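PDB 6SBF: MstE, which probably catalyses the class II cyclisation of isoprenoid chains into polycyclic scaffolds of the merosterol type, as a single-domain terpene cyclase. Local coordinates for residues Ser25-Ala30 / Asn358-Ala363; Gly66-Thr71 / Thr268-Arg273. The protein carries 1 engineered substitution. One frame throughout, in Å; residues are numbered along the deposited sequence.

Contact 1 of 2, residues Ser25-Ala30 / Asn358-Ala363; sequences SNSINA and NSLVKA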
loop_
_atom_site.group_PDB
_atom_site.type_symbol
_atom_site.label_atom_id
_atom_site.label_comp_id
_atom_site.label_asym_id
_atom_site.label_seq_id
_atom_site.Cartn_x
_atom_site.Cartn_y
_atom_site.Cartn_z
ATOM N N SER A 25 4.556 -22.254 1.438
ATOM C CA SER A 25 6.025 -22.070 1.246
ATOM C C SER A 25 6.324 -21.970 -0.253
ATOM O O SER A 25 7.061 -21.077 -0.666
ATOM C CB SER A 25 6.823 -23.183 1.885
ATOM O OG SER A 25 6.566 -23.206 3.283
ATOM N N ASN A 26 5.822 -22.918 -1.023
ATOM C CA ASN A 26 6.141 -22.995 -2.472
ATOM C C ASN A 26 5.656 -21.724 -3.189
ATOM O O ASN A 26 6.373 -21.177 -4.059
ATOM C CB ASN A 26 5.614 -24.285 -3.076
ATOM C CG ASN A 26 6.382 -25.515 -2.581
ATOM O OD1 ASN A 26 7.433 -25.351 -1.939
ATOM N ND2 ASN A 26 5.800 -26.692 -2.769
ATOM N N SER A 27 4.458 -21.291 -2.838
ATOM C CA SER A 27 3.826 -20.088 -3.430
ATOM C C SER A 27 4.630 -18.860 -3.093
ATOM O O SER A 27 5.010 -18.055 -3.978
ATOM C CB SER A 27 2.417 -19.935 -2.870
ATOM O OG SER A 27 1.863 -18.654 -3.191
ATOM N N ILE A 28 4.975 -18.712 -1.814
ATOM C CA ILE A 28 5.796 -17.561 -1.366
ATOM C C ILE A 28 7.137 -17.570 -2.124
ATOM O O ILE A 28 7.600 -16.529 -2.559
ATOM C CB ILE A 28 5.913 -17.563 0.156
ATOM C CG1 ILE A 28 4.576 -17.218 0.812
ATOM C CG2 ILE A 28 7.075 -16.666 0.610
ATOM C CD1 ILE A 28 4.463 -17.671 2.242
ATOM N N ASN A 29 7.788 -18.725 -2.159
ATOM C CA ASN A 29 9.099 -18.782 -2.802
ATOM C C ASN A 29 9.062 -18.452 -4.282
ATOM O O ASN A 29 9.945 -17.758 -4.794
ATOM C CB ASN A 29 9.785 -20.134 -2.564
ATOM C CG ASN A 29 10.096 -20.346 -1.082
ATOM O OD1 ASN A 29 10.324 -19.373 -0.369
ATOM N ND2 ASN A 29 10.163 -21.601 -0.679
ATOM N N ALA A 30 8.016 -18.908 -4.956
ATOM C CA ALA A 30 7.871 -18.605 -6.400
ATOM C C ALA A 30 7.657 -17.098 -6.586
ATOM O O ALA A 30 8.205 -16.512 -7.538
ATOM C CB ALA A 30 6.740 -19.405 -7.014
ATOM N N ASN A 358 3.293 -10.710 0.910
ATOM C CA ASN A 358 3.340 -10.221 2.292
ATOM C C ASN A 358 2.165 -10.770 3.114
ATOM O O ASN A 358 2.320 -11.236 4.257
ATOM C CB ASN A 358 3.418 -8.724 2.291
ATOM C CG ASN A 358 3.220 -8.126 3.649
ATOM O OD1 ASN A 358 2.095 -8.009 4.104
ATOM N ND2 ASN A 358 4.309 -7.698 4.272
ATOM N N SER A 359 0.962 -10.707 2.539
ATOM C CA SER A 359 -0.245 -11.142 3.291
ATOM C C SER A 359 -0.115 -12.636 3.602
ATOM O O SER A 359 -0.558 -13.063 4.663
ATOM C CB SER A 359 -1.517 -10.784 2.532
ATOM O OG SER A 359 -1.750 -11.610 1.366
ATOM N N LEU A 360 0.412 -13.437 2.671
ATOM C CA LEU A 360 0.501 -14.900 2.859
ATOM C C LEU A 360 1.564 -15.233 3.941
ATOM O O LEU A 360 1.336 -16.118 4.751
ATOM C CB LEU A 360 0.844 -15.583 1.546
ATOM C CG LEU A 360 -0.222 -15.537 0.462
ATOM C CD1 LEU A 360 0.296 -16.207 -0.803
ATOM C CD2 LEU A 360 -1.501 -16.198 0.936
ATOM N N VAL A 361 2.677 -14.516 3.914
ATOM C CA VAL A 361 3.703 -14.681 4.969
ATOM C C VAL A 361 3.102 -14.369 6.344
ATOM O O VAL A 361 3.287 -15.147 7.307
ATOM C CB VAL A 361 4.943 -13.839 4.660
ATOM C CG1 VAL A 361 5.934 -13.903 5.810
ATOM C CG2 VAL A 361 5.653 -14.299 3.410
ATOM N N LYS A 362 2.382 -13.270 6.455
ATOM C CA LYS A 362 1.821 -12.862 7.753
ATOM C C LYS A 362 0.722 -13.830 8.170
ATOM O O LYS A 362 0.568 -14.045 9.374
ATOM C CB LYS A 362 1.359 -11.418 7.657
ATOM C CG LYS A 362 2.435 -10.364 7.442
ATOM C CD LYS A 362 1.975 -8.924 7.295
ATOM C CE LYS A 362 1.054 -8.457 8.367
ATOM N NZ LYS A 362 1.853 -8.228 9.588
ATOM N N ALA A 363 -0.066 -14.380 7.235
ATOM C CA ALA A 363 -1.211 -15.206 7.617
ATOM C C ALA A 363 -0.833 -16.635 7.938
ATOM O O ALA A 363 -1.623 -17.312 8.631
ATOM C CB ALA A 363 -2.214 -15.146 6.537
#
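Ser27 OG has a double role: it is hydrogen-bonded to Gln299 OE1, and it rests against the methyl Leu360 CD1 at 3.8 Å. Its chi1 of 168° sets the hydroxyl anti to the backbone N, on the side of the helix that faces Leu360. One residue on, Ile28 carries most of the packing. Its CD1 methyl meets Val361 CG2 at 3.8 Å and its CG2 branch reaches the same methyl at 3.9 Å, so both branches close on one valine arm; these two side chains cross at about a right angle. Past Leu360, Ile28 slides in the opposite direction, CG1 lying 4.1 Å from Leu360 CB. The helical segments 25-30 and 358-363 run roughly antiparallel (147° between their directions), their axes approaching to 10.1 Å, and Ile28 CA and Val361 CA are the closest alpha carbons, 7.3 Å apart. Such pairing of antiparallel helices is consistent with the alpha6-alpha6 barrel of this enzyme, here joining its first helix to its last. Helix 282-298 adds Leu295 against Leu360 and Leu296 against Ser27. With no hydrogen bond between the two segments, their contact depends on methyl and methylene groups, while the buried serine oxygen takes its polar partner from Gln299.

Contact 2 of 2, residues Gly66-Thr71 / Thr268-Arg273; sequences GTMLAT and TAWCLR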
loop_
_atom_site.group_PDB
_atom_site.type_symbol
_atom_site.label_atom_id
_atom_site.label_comp_id
_atom_site.label_asym_id
_atom_site.label_seq_id
_atom_site.Cartn_x
_atom_site.Cartn_y
_atom_site.Cartn_z
ATOM N N GLY A 66 9.987 -3.286 -1.014
ATOM C CA GLY A 66 10.970 -3.641 0.022
ATOM C C GLY A 66 10.297 -3.785 1.361
ATOM O O GLY A 66 10.581 -4.760 2.087
ATOM N N THR A 67 9.378 -2.881 1.710
ATOM C CA THR A 67 8.662 -2.991 2.992
ATOM C C THR A 67 7.852 -4.295 2.993
ATOM O O THR A 67 7.805 -5.014 4.030
ATOM C CB THR A 67 7.802 -1.738 3.218
ATOM O OG1 THR A 67 8.619 -0.574 3.295
ATOM C CG2 THR A 67 6.987 -1.857 4.503
ATOM N N MET A 68 7.165 -4.602 1.893
ATOM C CA MET A 68 6.355 -5.844 1.834
ATOM C C MET A 68 7.235 -7.051 2.116
ATOM O O MET A 68 6.813 -7.999 2.775
ATOM C CB MET A 68 5.660 -5.986 0.486
ATOM C CG MET A 68 4.558 -5.020 0.184
ATOM S SD MET A 68 3.156 -5.164 1.293
ATOM C CE MET A 68 3.203 -3.596 2.117
ATOM N N LEU A 69 8.441 -7.064 1.553
ATOM C CA LEU A 69 9.334 -8.256 1.665
ATOM C C LEU A 69 10.099 -8.287 2.985
ATOM O O LEU A 69 10.778 -9.299 3.243
ATOM C CB LEU A 69 10.289 -8.260 0.467
ATOM C CG LEU A 69 9.640 -8.540 -0.885
ATOM C CD1 LEU A 69 10.673 -8.463 -1.982
ATOM C CD2 LEU A 69 9.028 -9.902 -0.935
ATOM N N ALA A 70 10.007 -7.254 3.799
ATOM C CA ALA A 70 10.737 -7.205 5.079
ATOM C C ALA A 70 10.245 -8.273 6.054
ATOM O O ALA A 70 10.955 -8.552 7.014
ATOM C CB ALA A 70 10.623 -5.825 5.693
ATOM N N THR A 71 9.074 -8.881 5.836
ATOM C CA THR A 71 8.537 -9.978 6.686
ATOM C C THR A 71 9.271 -11.301 6.406
ATOM O O THR A 71 9.168 -12.248 7.205
ATOM C CB THR A 71 7.029 -10.168 6.504
ATOM O OG1 THR A 71 6.322 -8.932 6.628
ATOM C CG2 THR A 71 6.500 -11.087 7.572
ATOM N N THR A 268 -8.104 -8.530 -1.875
ATOM C CA THR A 268 -8.165 -9.751 -1.043
ATOM C C THR A 268 -6.920 -9.837 -0.131
ATOM O O THR A 268 -7.069 -10.169 1.050
ATOM C CB THR A 268 -8.329 -11.016 -1.881
ATOM O OG1 THR A 268 -9.533 -10.881 -2.645
ATOM C CG2 THR A 268 -8.396 -12.262 -1.066
ATOM N N ALA A 269 -5.755 -9.498 -0.640
ATOM C CA ALA A 269 -4.514 -9.553 0.164
ATOM C C ALA A 269 -4.607 -8.519 1.281
ATOM O O ALA A 269 -4.255 -8.841 2.451
ATOM C CB ALA A 269 -3.330 -9.282 -0.740
ATOM N N TRP A 270 -5.103 -7.322 0.995
ATOM C CA TRP A 270 -5.238 -6.336 2.072
ATOM C C TRP A 270 -6.309 -6.789 3.071
ATOM O O TRP A 270 -6.134 -6.546 4.279
ATOM C CB TRP A 270 -5.472 -4.918 1.510
ATOM C CG TRP A 270 -4.187 -4.280 1.068
ATOM C CD1 TRP A 270 -3.722 -4.008 -0.188
ATOM C CD2 TRP A 270 -3.141 -3.849 1.969
ATOM N NE1 TRP A 270 -2.486 -3.430 -0.129
ATOM C CE2 TRP A 270 -2.083 -3.354 1.169
ATOM C CE3 TRP A 270 -2.977 -3.873 3.344
ATOM C CZ2 TRP A 270 -0.913 -2.843 1.747
ATOM C CZ3 TRP A 270 -1.849 -3.340 3.903
ATOM C CH2 TRP A 270 -0.832 -2.863 3.117
ATOM N N CYS A 271 -7.408 -7.377 2.596
ATOM C CA CYS A 271 -8.423 -7.863 3.540
ATOM C C CYS A 271 -7.825 -8.961 4.430
ATOM O O CYS A 271 -8.167 -9.022 5.630
ATOM C CB CYS A 271 -9.636 -8.329 2.765
ATOM S SG CYS A 271 -11.093 -8.590 3.761
ATOM N N LEU A 272 -7.005 -9.817 3.878
ATOM C CA LEU A 272 -6.350 -10.898 4.663
ATOM C C LEU A 272 -5.502 -10.251 5.762
ATOM O O LEU A 272 -5.580 -10.715 6.940
ATOM C CB LEU A 272 -5.589 -11.803 3.723
ATOM C CG LEU A 272 -4.769 -12.910 4.372
ATOM C CD1 LEU A 272 -5.636 -13.749 5.290
ATOM C CD2 LEU A 272 -4.077 -13.753 3.321
ATOM N N ARG A 273 -4.749 -9.200 5.459
ATOM C CA ARG A 273 -3.958 -8.531 6.496
ATOM C C ARG A 273 -4.909 -7.963 7.580
ATOM O O ARG A 273 -4.597 -8.095 8.775
ATOM C CB ARG A 273 -3.135 -7.402 5.910
ATOM C CG ARG A 273 -1.901 -7.912 5.268
ATOM C CD ARG A 273 -0.953 -6.810 4.823
ATOM N NE ARG A 273 -0.460 -5.827 5.809
ATOM C CZ ARG A 273 0.655 -5.098 5.645
ATOM N NH1 ARG A 273 1.505 -5.369 4.676
ATOM N NH2 ARG A 273 0.925 -4.089 6.458
#
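Bends at chi2 (-64°) and chi3 (115°) fold the Met68 chain so that its CE methyl meets Arg273, whose own chain bends at chi3 (57°) as it extends from the facing helix. The backbones are well apart, the nearest pair of alpha carbons being Met68 CA and Ala269 CA at 11.6 Å, and only the ends of long side chains span the distance. Met68 CE approaches Arg273 NH1 to 3.5 Å, obliquely to the guanidinium, and Met68 SD follows at 3.8 Å from the same nitrogen. The methyl also lies 4.2 Å from Trp270 CZ2, again at a slant to the ring. Trp270 and Arg273 are three residues apart on one helix and reach out side by side: Trp270 CZ3 sits 3.4 Å above the guanidinium plane of Arg273, displaced toward its rim. In the alpha6-alpha6 barrel to which squalene-hopene-cyclase-like domains belong, helices pack around a common centre; helices 59-69 and 265-275 are bridged here by side chains close to the middle of the chain, both also touching helix 350-363. Arg273 NH2 forms a salt bridge with Glu224 OE1, and NH1 a weak hydrogen bond with Asn358 OD1, which together limit the rotation of the guanidinium. Trp270 is wedged edge-to-face against Phe266 and Tyr217, and Met68 is backed by Trp114 of helix 109-121.

Overall arrangement
The last helix of the fold connects the two contacts, whose centres lie 9 Å apart. Contact 1 uses its Leu360 and Val361, while Asn358 turns toward contact 2: Asn358 ND2 probably donates a hydrogen bond to Met68 O at 2.9 Å, and Asn358 OD1 lies 2.8 Å from Arg273 NH1, at most a weak hydrogen bond. One amide therefore touches both segments of contact 2. Ser359 CB also packs on Ala269 O, 3.4 Å away. Contact 2 is the more central, about 8 Å from the chain centre against about 17 Å for the centre of contact 1. A glycerol, probably from the crystallisation liquor, lies about 6 Å from the Ser27 side chain.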